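Long-range contacts in uncharacterized bacterial lipoprotein (PDB 3GF6), which is of unknown function but is a bacterial lipoprotein that folds into an all-beta domain of two antiparallel sheets: residues 6-10 with 132-136; 30-34 with 72-78; 57-61 with 92-96; 116-122 with 171-177. All coordinates share one frame; numbering follows the deposited sequence. Where two conformers were deposited one is given.

Overall arrangement
From the N terminus, residues 6-10 wait until 132-136 before contact 1 closes the longest loop of the four, fastening the leading segment to strand 129-139. Within that loop lie contact 2, where strand 29-35 meets the segment at 72-78, and contact 3, where strand 56-62 receives residues 92-96; these two cross each other. Contact 4 opens after both have closed and crosses contact 1, pairing strand 112-123 with strand 171-183. Contacts 1 and 3 touch through Tyr8 and Asn93 and reach one sheet, while contacts 2 and 4 reach the other. Ala136 of contact 1 packs on Leu118 and Ile176 of contact 4, joining the two sheets.

Contact 1 (6-10 with 132-136); sequences IYYPV and DYVYA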
loop_
_atom_site.group_PDB
_atom_site.type_symbol
_atom_site.label_atom_id
_atom_site.label_comp_id
_atom_site.label_asym_id
_atom_site.label_seq_id
_atom_site.Cartn_x
_atom_site.Cartn_y
_atom_site.Cartn_z
ATOM N N ILE A 6 -4.433 13.542 -15.210
ATOM C CA ILE A 6 -5.179 12.434 -14.605
ATOM C C ILE A 6 -4.648 12.323 -13.189
ATOM O O ILE A 6 -3.477 12.010 -12.982
ATOM C CB ILE A 6 -4.941 11.139 -15.364
ATOM C CG1 ILE A 6 -5.448 11.250 -16.813
ATOM C CG2 ILE A 6 -5.585 9.927 -14.639
ATOM C CD1 ILE A 6 -5.268 9.982 -17.579
ATOM N N TYR A 7 -5.492 12.626 -12.216
ATOM C CA TYR A 7 -5.041 12.937 -10.866
ATOM C C TYR A 7 -6.015 12.292 -9.927
ATOM O O TYR A 7 -7.205 12.523 -10.072
ATOM C CB TYR A 7 -5.008 14.450 -10.665
ATOM C CG TYR A 7 -4.700 14.987 -9.283
ATOM C CD1 TYR A 7 -3.548 14.587 -8.558
ATOM C CD2 TYR A 7 -5.532 15.926 -8.693
ATOM C CE1 TYR A 7 -3.279 15.135 -7.302
ATOM C CE2 TYR A 7 -5.274 16.457 -7.450
ATOM C CZ TYR A 7 -4.146 16.074 -6.750
ATOM O OH TYR A 7 -3.925 16.630 -5.497
ATOM N N TYR A 8 -5.490 11.477 -9.003
ATOM C CA TYR A 8 -6.272 10.591 -8.157
ATOM C C TYR A 8 -6.050 10.803 -6.632
ATOM O O TYR A 8 -5.614 9.884 -5.927
ATOM C CB TYR A 8 -5.907 9.164 -8.500
ATOM C CG TYR A 8 -6.237 8.676 -9.907
ATOM C CD1 TYR A 8 -7.517 8.802 -10.445
ATOM C CD2 TYR A 8 -5.290 8.006 -10.649
ATOM C CE1 TYR A 8 -7.838 8.281 -11.729
ATOM C CE2 TYR A 8 -5.582 7.499 -11.928
ATOM C CZ TYR A 8 -6.866 7.604 -12.446
ATOM O OH TYR A 8 -7.142 7.082 -13.704
ATOM N N PRO A 9 -6.367 12.009 -6.115
ATOM C CA PRO A 9 -6.137 12.294 -4.696
ATOM C C PRO A 9 -7.114 11.586 -3.750
ATOM O O PRO A 9 -8.302 11.454 -4.053
ATOM C CB PRO A 9 -6.320 13.816 -4.602
ATOM C CG PRO A 9 -7.347 14.137 -5.662
ATOM C CD PRO A 9 -7.016 13.126 -6.804
ATOM N N VAL A 10 -6.607 11.197 -2.593
ATOM C CA VAL A 10 -7.427 10.700 -1.503
ATOM C C VAL A 10 -6.953 11.422 -0.287
ATOM O O VAL A 10 -5.744 11.439 -0.005
ATOM C CB VAL A 10 -7.310 9.198 -1.337
ATOM C CG1 VAL A 10 -8.021 8.704 -0.038
ATOM C CG2 VAL A 10 -7.848 8.497 -2.602
ATOM N N ASP A 132 1.378 15.890 -0.880
ATOM C CA ASP A 132 0.045 16.296 -1.366
ATOM C C ASP A 132 -1.022 15.318 -0.889
ATOM O O ASP A 132 -2.024 15.703 -0.321
ATOM C CB ASP A 132 0.054 16.361 -2.905
ATOM C CG ASP A 132 -1.301 16.729 -3.503
ATOM O OD1 ASP A 132 -1.957 17.661 -2.992
ATOM O OD2 ASP A 132 -1.742 16.060 -4.451
ATOM N N TYR A 133 -0.804 14.040 -1.147
ATOM C CA TYR A 133 -1.657 12.999 -0.578
ATOM C C TYR A 133 -0.860 11.730 -0.362
ATOM O O TYR A 133 0.181 11.517 -1.002
ATOM C CB TYR A 133 -2.898 12.760 -1.450
ATOM C CG TYR A 133 -2.678 11.966 -2.745
ATOM C CD1 TYR A 133 -2.553 10.577 -2.728
ATOM C CD2 TYR A 133 -2.689 12.599 -3.971
ATOM C CE1 TYR A 133 -2.322 9.874 -3.908
ATOM C CE2 TYR A 133 -2.526 11.897 -5.162
ATOM C CZ TYR A 133 -2.330 10.537 -5.126
ATOM O OH TYR A 133 -2.197 9.820 -6.307
ATOM N N VAL A 134 -1.343 10.902 0.553
ATOM C CA VAL A 134 -0.783 9.579 0.813
ATOM C C VAL A 134 -1.885 8.703 1.390
ATOM O O VAL A 134 -2.590 9.115 2.317
ATOM C CB VAL A 134 0.454 9.601 1.757
ATOM C CG1 VAL A 134 0.213 10.411 3.060
ATOM C CG2 VAL A 134 0.908 8.181 2.111
ATOM N N TYR A 135 -2.029 7.507 0.859
ATOM C CA TYR A 135 -2.946 6.540 1.436
ATOM C C TYR A 135 -2.525 5.096 1.238
ATOM O O TYR A 135 -1.856 4.783 0.253
ATOM C CB TYR A 135 -4.349 6.732 0.908
ATOM C CG TYR A 135 -4.639 6.438 -0.547
ATOM C CD1 TYR A 135 -4.342 7.357 -1.549
ATOM C CD2 TYR A 135 -5.273 5.276 -0.914
ATOM C CE1 TYR A 135 -4.716 7.107 -2.872
ATOM C CE2 TYR A 135 -5.615 5.009 -2.236
ATOM C CZ TYR A 135 -5.329 5.927 -3.199
ATOM O OH TYR A 135 -5.744 5.686 -4.457
ATOM N N ALA A 136 -2.938 4.236 2.186
ATOM C CA ALA A 136 -2.723 2.781 2.148
ATOM C C ALA A 136 -4.016 2.115 1.715
ATOM O O ALA A 136 -5.111 2.522 2.136
ATOM C CB ALA A 136 -2.227 2.222 3.515
HETATM O O HOH W 1 -2.720 10.804 -8.712
HETATM O O HOH W 2 -4.480 7.419 -5.998
HETATM O O HOH W 3 -3.731 11.975 1.904
#
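Tyr7 reaches Asp132 through its hydroxyl, which donates an unusually short hydrogen bond of 2.5 Å from OH to Asp132 OD2. The carboxylate oxygen sits at the ring's edge, and ring and carboxylate planes are only 14° apart. Beside this pair the backbone of 6-10, in the loop before strand 14-16, runs over one face of Tyr133 on strand 129-139: Pro9 CA makes a CH-pi contact 3.9 Å from the centroid of that ring, and Tyr7 CE1 lies at its edge. A chi1 of 76° turns the Tyr133 ring under Pro9. Further along, Val10 CG2 stands over the face of Tyr135, 3.8 Å from its ring centroid. Waters fill in the polar links: one joins Tyr8 N to Tyr133 OH, another Tyr8 O to Tyr135 OH, a third Val10 O to Val134 N. An alanine in place of Tyr133 would probably leave Pro9 without its aromatic support and the water on Tyr8 N without one of its partners. Asn195, opposite the classic bulge at Asp132 and Tyr133, also bonds Asp132 OD2 through ND2. Two donors thus converge on one carboxylate oxygen, an arrangement that may favour the charged form of Asp132.

Contact 2 (30-34 with 72-78); sequences LVARS and VADFNGV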
loop_
_atom_site.group_PDB
_atom_site.type_symbol
_atom_site.label_atom_id
_atom_site.label_comp_id
_atom_site.label_asym_id
_atom_site.label_seq_id
_atom_site.Cartn_x
_atom_site.Cartn_y
_atom_site.Cartn_z
ATOM N N LEU A 30 -3.902 -20.840 6.786
ATOM C CA LEU A 30 -3.014 -19.727 6.491
ATOM C C LEU A 30 -2.386 -19.975 5.142
ATOM O O LEU A 30 -1.690 -20.967 4.976
ATOM C CB LEU A 30 -1.898 -19.580 7.544
ATOM C CG LEU A 30 -0.897 -18.421 7.359
ATOM C CD1 LEU A 30 -1.508 -17.094 7.713
ATOM C CD2 LEU A 30 0.389 -18.654 8.209
ATOM N N VAL A 31 -2.635 -19.096 4.170
ATOM C CA VAL A 31 -2.111 -19.310 2.817
ATOM C C VAL A 31 -0.998 -18.345 2.470
ATOM O O VAL A 31 -0.249 -18.578 1.539
ATOM C CB VAL A 31 -3.216 -19.312 1.734
ATOM C CG1 VAL A 31 -4.112 -20.604 1.907
ATOM C CG2 VAL A 31 -4.054 -18.039 1.700
ATOM N N ALA A 32 -0.885 -17.270 3.216
ATOM C CA ALA A 32 0.252 -16.354 3.052
ATOM C C ALA A 32 0.472 -15.603 4.379
ATOM O O ALA A 32 -0.491 -15.251 5.115
ATOM C CB ALA A 32 0.054 -15.364 1.869
ATOM N N ARG A 33 1.742 -15.413 4.680
ATOM C CA ARG A 33 2.188 -14.654 5.844
ATOM C C ARG A 33 3.585 -14.137 5.599
ATOM O O ARG A 33 4.499 -14.894 5.204
ATOM C CB ARG A 33 2.154 -15.515 7.114
ATOM C CG ARG A 33 2.877 -14.883 8.337
ATOM C CD ARG A 33 2.577 -15.632 9.635
ATOM N NE ARG A 33 3.307 -14.997 10.724
ATOM C CZ ARG A 33 4.399 -15.475 11.311
ATOM N NH1 ARG A 33 4.914 -16.648 10.962
ATOM N NH2 ARG A 33 4.973 -14.767 12.274
ATOM N N SER A 34 3.726 -12.828 5.806
ATOM C CA SER A 34 5.020 -12.159 5.819
ATOM C C SER A 34 5.136 -11.299 7.075
ATOM O O SER A 34 4.137 -10.787 7.592
ATOM C CB SER A 34 5.227 -11.305 4.559
ATOM O OG SER A 34 4.307 -10.223 4.490
ATOM N N VAL A 72 4.255 -21.525 4.072
ATOM C CA VAL A 72 3.398 -21.044 2.996
ATOM C C VAL A 72 4.188 -20.896 1.692
ATOM O O VAL A 72 5.420 -20.753 1.697
ATOM C CB VAL A 72 2.746 -19.689 3.333
ATOM C CG1 VAL A 72 1.976 -19.756 4.693
ATOM C CG2 VAL A 72 3.780 -18.553 3.316
ATOM N N ALA A 73 3.458 -20.877 0.572
ATOM C CA ALA A 73 4.059 -20.640 -0.735
ATOM C C ALA A 73 4.681 -19.245 -0.814
ATOM O O ALA A 73 4.184 -18.313 -0.201
ATOM C CB ALA A 73 2.992 -20.755 -1.838
ATOM N N ASP A 74 5.732 -19.105 -1.613
ATOM C CA ASP A 74 6.234 -17.781 -1.960
ATOM C C ASP A 74 5.130 -16.900 -2.500
ATOM O O ASP A 74 4.259 -17.368 -3.228
ATOM C CB ASP A 74 7.305 -17.871 -3.035
ATOM C CG ASP A 74 8.603 -18.482 -2.536
ATOM O OD1 ASP A 74 8.758 -18.752 -1.315
ATOM O OD2 ASP A 74 9.482 -18.659 -3.411
ATOM N N PHE A 75 5.172 -15.621 -2.146
ATOM C CA PHE A 75 4.204 -14.654 -2.682
ATOM C C PHE A 75 4.857 -13.304 -2.800
ATOM O O PHE A 75 5.897 -13.054 -2.180
ATOM C CB PHE A 75 2.883 -14.628 -1.886
ATOM C CG PHE A 75 2.968 -14.053 -0.467
ATOM C CD1 PHE A 75 3.614 -14.738 0.557
ATOM C CD2 PHE A 75 2.345 -12.841 -0.151
ATOM C CE1 PHE A 75 3.637 -14.216 1.862
ATOM C CE2 PHE A 75 2.393 -12.298 1.137
ATOM C CZ PHE A 75 3.050 -12.987 2.140
ATOM N N ASN A 76 4.223 -12.402 -3.546
ATOM C CA ASN A 76 4.827 -11.100 -3.843
ATOM C C ASN A 76 4.938 -10.164 -2.682
ATOM O O ASN A 76 5.618 -9.170 -2.785
ATOM C CB ASN A 76 4.065 -10.381 -4.953
ATOM C CG ASN A 76 4.081 -11.146 -6.274
ATOM O OD1 ASN A 76 4.999 -11.938 -6.560
ATOM N ND2 ASN A 76 3.068 -10.888 -7.109
ATOM N N GLY A 77 4.287 -10.458 -1.563
ATOM C CA GLY A 77 4.416 -9.654 -0.384
ATOM C C GLY A 77 5.669 -9.897 0.430
ATOM O O GLY A 77 5.818 -9.320 1.495
ATOM N N VAL A 78 6.546 -10.778 -0.057
ATOM C CA VAL A 78 7.825 -11.061 0.596
ATOM C C VAL A 78 8.942 -10.329 -0.106
ATOM O O VAL A 78 9.143 -10.481 -1.314
ATOM C CB VAL A 78 8.126 -12.572 0.607
ATOM C CG1 VAL A 78 9.519 -12.862 1.282
ATOM C CG2 VAL A 78 6.985 -13.327 1.280
HETATM O O HOH W 4 1.611 -17.543 -0.379
HETATM O O HOH W 5 0.448 -21.031 0.628
#
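Leu30 meets Val72 near the start of strand 29-35, its CD2 4.0 Å from Val72 CG1. Val31 turns its side chain from the loop, but its carbonyl oxygen is gripped by two waters: one donates to Val31 O and Ala73 O, the other donates to Val31 O and accepts from Ala73 N. Val31 O also lies 3.7 Å from Val72 CB. Val31 and Ala32 together face Leu217 as a classic beta bulge in the pairing of strand 29-35 with strand 203-219, within one of the two antiparallel sheets of this all-beta fold. The Ala32 CB methyl lies over the centre of the Phe75 ring, 3.6 Å from the centroid and 4° off the normal. Phe75 holds CG between its backbone N and carbonyl carbon (chi1 69°), a setting that carries the ring onto the strand. A serine in place of Phe75 would probably strip the cover from Ala32 CB and open a gap beside the strand. Arg33 sends its guanidinium to Asp69, while its carbonyl O lies at the ring edge, 3.5 Å from Phe75 CE1. Ser34 packs CB 3.7 Å from Phe75 CZ, beside the type I turn from Phe75 to Val78, and its OG bonds Asn65.

Contact 3 (57-61 with 92-96); sequences LTFMI and GNYPS
A Met-aromatic contact fixes the loop at 92-96 against strand 56-62, which runs between strands 82-85 and 187-198 of an antiparallel sheet. Tyr94 and Met60, the latter present as selenomethionine, carry most of it. The two side chains run antiparallel alongside one another, and Met60 CG lies over one face of the ring, 3.6 Å from its centroid and 20° off the normal. It sits toward the rim rather than over the centre, with Tyr94 CE1 its nearest ring atom at 3.4 Å. Met60 CB follows behind, 3.7 Å from Tyr94 CZ. The selenium stands above the same ring at a longer range, 5.3 Å from the centroid, so the methylene makes the closer contact. The bend in the Met60 chain allows this: CG lies between backbone N and carbonyl carbon (chi1 65°), and chi2 of 95° swings the selenium onward above the ring, with CE coming within 4.2 Å of Tyr94 CD1.

At the phenol end, Thr58 CG2 approaches Tyr94 OH to 3.7 Å, and Gly92 CA lies 4.4 Å from the same Thr58 CG2 methyl. Thr58 OG1 is engaged elsewhere, by Asn195 on the adjoining strand. Outside the pair, Phe142 touches Met60 and Gln143 touches Tyr94, while Tyr94 O accepts a bond from Gln99. All the residues that touch are buried, and the whole is Met-aromatic packing that seats the 92-96 loop on strand 56-62 of the antiparallel sheet.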
loop_
_atom_site.group_PDB
_atom_site.type_symbol
_atom_site.label_atom_id
_atom_site.label_comp_id
_atom_site.label_asym_id
_atom_site.label_seq_id
_atom_site.Cartn_x
_atom_site.Cartn_y
_atom_site.Cartn_z
ATOM N N LEU A 57 5.638 14.789 -8.146
ATOM C CA LEU A 57 6.069 13.384 -8.195
ATOM C C LEU A 57 4.954 12.464 -7.693
ATOM O O LEU A 57 4.672 12.426 -6.483
ATOM C CB LEU A 57 7.332 13.204 -7.364
ATOM C CG LEU A 57 8.567 14.033 -7.738
ATOM C CD1 LEU A 57 9.574 13.970 -6.573
ATOM C CD2 LEU A 57 9.190 13.532 -9.033
ATOM N N THR A 58 4.372 11.709 -8.612
ATOM C CA THR A 58 3.284 10.758 -8.301
ATOM C C THR A 58 3.882 9.352 -8.360
ATOM O O THR A 58 4.470 8.958 -9.394
ATOM C CB THR A 58 2.143 10.901 -9.268
ATOM O OG1 THR A 58 1.760 12.285 -9.351
ATOM C CG2 THR A 58 0.977 10.025 -8.784
ATOM N N PHE A 59 3.768 8.597 -7.260
ATOM C CA PHE A 59 4.345 7.252 -7.211
ATOM C C PHE A 59 3.634 6.360 -6.263
ATOM O O PHE A 59 2.860 6.836 -5.416
ATOM C CB PHE A 59 5.860 7.270 -6.912
ATOM C CG PHE A 59 6.236 8.021 -5.680
ATOM C CD1 PHE A 59 6.178 7.436 -4.415
ATOM C CD2 PHE A 59 6.639 9.329 -5.772
ATOM C CE1 PHE A 59 6.509 8.212 -3.269
ATOM C CE2 PHE A 59 6.981 10.068 -4.645
ATOM C CZ PHE A 59 6.934 9.500 -3.408
HETATM N N MSE A 60 3.841 5.048 -6.438
HETATM C CA MSE A 60 3.235 4.108 -5.556
HETATM C C MSE A 60 4.274 3.149 -4.982
HETATM O O MSE A 60 5.386 3.023 -5.499
HETATM C CB MSE A 60 2.072 3.358 -6.238
HETATM C CG MSE A 60 2.509 2.534 -7.332
HETATM SE SE MSE A 60 2.825 0.673 -6.798
HETATM C CE MSE A 60 2.910 0.234 -8.690
ATOM N N ILE A 61 3.873 2.526 -3.876
ATOM C CA ILE A 61 4.753 1.625 -3.140
ATOM C C ILE A 61 4.121 0.238 -3.168
ATOM O O ILE A 61 2.928 0.034 -2.831
ATOM C CB ILE A 61 4.950 2.056 -1.668
ATOM C CG1 ILE A 61 5.448 3.492 -1.566
ATOM C CG2 ILE A 61 5.903 1.049 -0.935
ATOM C CD1 ILE A 61 6.747 3.749 -2.282
ATOM N N GLY A 92 -1.525 9.987 -13.603
ATOM C CA GLY A 92 -1.422 9.285 -12.349
ATOM C C GLY A 92 -1.686 7.790 -12.451
ATOM O O GLY A 92 -1.607 7.076 -11.473
ATOM N N ASN A 93 -1.976 7.289 -13.643
ATOM C CA ASN A 93 -2.060 5.836 -13.824
ATOM C C ASN A 93 -0.672 5.181 -13.791
ATOM O O ASN A 93 0.349 5.854 -13.904
ATOM C CB ASN A 93 -2.737 5.486 -15.140
ATOM C CG ASN A 93 -4.228 5.776 -15.125
ATOM O OD1 ASN A 93 -4.964 5.296 -14.247
ATOM N ND2 ASN A 93 -4.686 6.522 -16.122
ATOM N N TYR A 94 -0.670 3.859 -13.593
ATOM C CA TYR A 94 0.551 3.070 -13.545
ATOM C C TYR A 94 0.597 2.112 -14.729
ATOM O O TYR A 94 -0.431 1.682 -15.235
ATOM C CB TYR A 94 0.672 2.343 -12.166
ATOM C CG TYR A 94 0.953 3.367 -11.073
ATOM C CD1 TYR A 94 2.237 3.792 -10.815
ATOM C CD2 TYR A 94 -0.101 4.041 -10.434
ATOM C CE1 TYR A 94 2.497 4.814 -9.882
ATOM C CE2 TYR A 94 0.131 5.050 -9.520
ATOM C CZ TYR A 94 1.438 5.445 -9.243
ATOM O OH TYR A 94 1.632 6.449 -8.347
ATOM N N PRO A 95 1.802 1.806 -15.211
ATOM C CA PRO A 95 1.920 0.823 -16.280
ATOM C C PRO A 95 1.342 -0.526 -15.849
ATOM O O PRO A 95 1.471 -0.922 -14.684
ATOM C CB PRO A 95 3.446 0.703 -16.495
ATOM C CG PRO A 95 4.075 1.367 -15.395
ATOM C CD PRO A 95 3.095 2.270 -14.723
ATOM N N SER A 96 0.725 -1.235 -16.787
ATOM C CA SER A 96 0.120 -2.543 -16.499
ATOM C C SER A 96 1.086 -3.533 -15.829
ATOM O O SER A 96 0.728 -4.259 -14.881
ATOM C CB SER A 96 -0.462 -3.150 -17.779
ATOM O OG SER A 96 0.565 -3.466 -18.710
#

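Contact 4 (116-122 with 171-177); sequences LRLKGEL and TCTFDIT. With EDO (1,2-ethanediol), chain G; EDO (1,2-ethanediol), chain C.
Phe174 and Gly120 form the apolar centre, with Leu118 beside them. The ring lies over the glycine backbone: Gly120 CA makes a CH-pi contact 4.0 Å from the centroid of Phe174, and Leu118 CG comes within 3.6 Å of Phe174 CE1. Tucked between its own N and C at a chi1 of 47°, Phe174 CG folds the ring back across the neighbouring strand. A CB on Gly120 would sit tight against Phe174 CZ and, at these backbone angles, also run into the preceding carbonyl oxygen, so only glycine fits easily. Leu118 CB packs 3.8 Å from Ile176 CG1. Strands 112-123 and 171-183 are antiparallel neighbours in one sheet, whose Leu118/Ile176 side packs on strand 129-139 of the other sheet. Leu118-Ile176, Gly120-Phe174 and Leu122-Cys172 are hydrogen-bonded pairs, each with two N-H...O bonds. On the other face the extended Arg117 grips Asp175 side-on, with NE to OD1 and NH2 to OD2 both 2.8 Å; guanidinium and carboxylate are 4° from coplanar and both oxygens use their syn lone pairs. Arg117 NH1 donates to an ethanediol, probably from the crystallisation liquor. In the conformer given, Lys119 NZ is tentatively placed too far from Asp175 for a salt bridge and pairs with Asp210; Glu121 pairs with Arg208.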
loop_
_atom_site.group_PDB
_atom_site.type_symbol
_atom_site.label_atom_id
_atom_site.label_comp_id
_atom_site.label_asym_id
_atom_site.label_seq_id
_atom_site.Cartn_x
_atom_site.Cartn_y
_atom_site.Cartn_z
ATOM N N LEU A 116 -3.456 -7.643 9.172
ATOM C CA LEU A 116 -2.237 -6.937 8.850
ATOM C C LEU A 116 -1.953 -5.812 9.804
ATOM O O LEU A 116 -2.854 -5.300 10.485
ATOM C CB LEU A 116 -2.245 -6.437 7.393
ATOM C CG LEU A 116 -3.227 -5.336 6.960
ATOM C CD1 LEU A 116 -2.746 -3.934 7.391
ATOM C CD2 LEU A 116 -3.442 -5.378 5.445
ATOM N N ARG A 117 -0.682 -5.446 9.882
ATOM C CA ARG A 117 -0.260 -4.205 10.540
ATOM C C ARG A 117 0.740 -3.534 9.611
ATOM O O ARG A 117 1.612 -4.196 9.085
ATOM C CB ARG A 117 0.359 -4.458 11.915
ATOM C CG ARG A 117 0.764 -3.183 12.661
ATOM C CD ARG A 117 1.117 -3.554 14.115
ATOM N NE ARG A 117 1.530 -2.401 14.899
ATOM C CZ ARG A 117 2.070 -2.499 16.106
ATOM N NH1 ARG A 117 2.258 -3.700 16.650
ATOM N NH2 ARG A 117 2.435 -1.406 16.759
ATOM N N LEU A 118 0.574 -2.230 9.380
ATOM C CA LEU A 118 1.500 -1.431 8.597
ATOM C C LEU A 118 1.950 -0.291 9.479
ATOM O O LEU A 118 1.122 0.586 9.855
ATOM C CB LEU A 118 0.825 -0.894 7.316
ATOM C CG LEU A 118 1.676 0.086 6.507
ATOM C CD1 LEU A 118 2.871 -0.675 5.983
ATOM C CD2 LEU A 118 0.885 0.735 5.326
ATOM N N LYS A 119 3.235 -0.340 9.887
ATOM C CA LYS A 119 3.797 0.628 10.815
ATOM C C LYS A 119 5.086 1.128 10.220
ATOM O O LYS A 119 5.872 0.337 9.730
ATOM C CB LYS A 119 4.047 -0.013 12.203
ATOM C CG LYS A 119 4.714 0.908 13.236
ATOM C CD LYS A 119 4.798 0.223 14.604
ATOM C CE LYS A 119 5.639 0.984 15.628
ATOM N NZ LYS A 119 5.626 2.449 15.395
ATOM N N GLY A 120 5.290 2.431 10.266
ATOM C CA GLY A 120 6.464 3.034 9.646
ATOM C C GLY A 120 6.347 4.513 9.384
ATOM O O GLY A 120 5.576 5.194 10.024
ATOM N N GLU A 121 7.164 5.015 8.465
ATOM C CA GLU A 121 7.189 6.455 8.188
ATOM C C GLU A 121 7.611 6.767 6.775
ATOM O O GLU A 121 8.573 6.199 6.260
ATOM C CB GLU A 121 8.087 7.196 9.189
ATOM C CG GLU A 121 7.997 8.702 9.081
ATOM C CD GLU A 121 8.942 9.423 10.014
ATOM O OE1 GLU A 121 9.591 8.763 10.847
ATOM O OE2 GLU A 121 9.051 10.661 9.899
ATOM N N LEU A 122 6.852 7.659 6.135
ATOM C CA LEU A 122 7.228 8.260 4.863
ATOM C C LEU A 122 7.909 9.592 5.150
ATOM O O LEU A 122 7.389 10.404 5.903
ATOM C CB LEU A 122 5.987 8.497 3.994
ATOM C CG LEU A 122 6.185 9.169 2.630
ATOM C CD1 LEU A 122 7.011 8.331 1.651
ATOM C CD2 LEU A 122 4.805 9.501 2.042
ATOM N N THR A 171 6.745 14.551 6.454
ATOM C CA THR A 171 6.717 13.194 6.985
ATOM C C THR A 171 5.315 12.759 7.348
ATOM O O THR A 171 4.448 13.586 7.665
ATOM C CB THR A 171 7.623 13.022 8.247
ATOM O OG1 THR A 171 7.102 13.777 9.343
ATOM C CG2 THR A 171 9.025 13.480 7.968
ATOM N N CYS A 172 5.080 11.461 7.239
ATOM C CA CYS A 172 3.855 10.858 7.691
ATOM C C CYS A 172 4.232 9.571 8.410
ATOM O O CYS A 172 4.799 8.645 7.780
ATOM C CB CYS A 172 2.911 10.571 6.520
ATOM S SG CYS A 172 1.305 9.889 7.037
ATOM N N THR A 173 3.884 9.514 9.706
ATOM C CA THR A 173 4.225 8.402 10.604
ATOM C C THR A 173 2.952 7.649 10.882
ATOM O O THR A 173 1.968 8.245 11.345
ATOM C CB THR A 173 4.842 8.946 11.907
ATOM O OG1 THR A 173 5.941 9.798 11.575
ATOM C CG2 THR A 173 5.296 7.842 12.851
ATOM N N PHE A 174 2.944 6.351 10.569
ATOM C CA PHE A 174 1.698 5.572 10.588
ATOM C C PHE A 174 1.823 4.263 11.344
ATOM O O PHE A 174 2.905 3.697 11.461
ATOM C CB PHE A 174 1.219 5.277 9.139
ATOM C CG PHE A 174 2.310 4.763 8.233
ATOM C CD1 PHE A 174 2.601 3.419 8.182
ATOM C CD2 PHE A 174 3.063 5.644 7.460
ATOM C CE1 PHE A 174 3.646 2.937 7.395
ATOM C CE2 PHE A 174 4.089 5.176 6.622
ATOM C CZ PHE A 174 4.383 3.821 6.599
ATOM N N ASP A 175 0.690 3.770 11.850
ATOM C CA ASP A 175 0.631 2.485 12.518
ATOM C C ASP A 175 -0.826 2.048 12.467
ATOM O O ASP A 175 -1.625 2.418 13.328
ATOM C CB ASP A 175 1.137 2.597 13.961
ATOM C CG ASP A 175 1.264 1.231 14.661
ATOM O OD1 ASP A 175 0.917 0.202 14.037
ATOM O OD2 ASP A 175 1.725 1.189 15.843
ATOM N N ILE A 176 -1.177 1.335 11.401
ATOM C CA ILE A 176 -2.561 0.954 11.115
ATOM C C ILE A 176 -2.668 -0.559 11.146
ATOM O O ILE A 176 -1.700 -1.310 10.886
ATOM C CB ILE A 176 -3.105 1.529 9.751
ATOM C CG1 ILE A 176 -2.269 0.992 8.576
ATOM C CG2 ILE A 176 -3.132 3.050 9.837
ATOM C CD1 ILE A 176 -2.876 1.151 7.189
ATOM N N THR A 177 -3.850 -1.018 11.481
ATOM C CA THR A 177 -4.137 -2.452 11.428
ATOM C C THR A 177 -5.455 -2.712 10.693
ATOM O O THR A 177 -6.329 -1.840 10.606
ATOM C CB THR A 177 -4.230 -3.063 12.824
ATOM O OG1 THR A 177 -5.284 -2.425 13.563
ATOM C CG2 THR A 177 -2.920 -2.946 13.535
HETATM C C1 EDO G . -4.534 -7.037 12.639
HETATM O O1 EDO G . -3.327 -6.404 13.080
HETATM C C2 EDO G . -5.412 -7.241 13.876
HETATM O O2 EDO G . -5.424 -8.621 14.239
HETATM C C1 EDO C . 0.572 -6.369 17.060
HETATM O O1 EDO C . 1.377 -6.549 15.924
HETATM C C2 EDO C . -0.023 -7.704 17.359
HETATM O O2 EDO C . 1.044 -8.367 17.991
HETATM O O HOH W 6 4.921 4.515 13.301
HETATM O O HOH W 7 7.860 9.920 13.590
#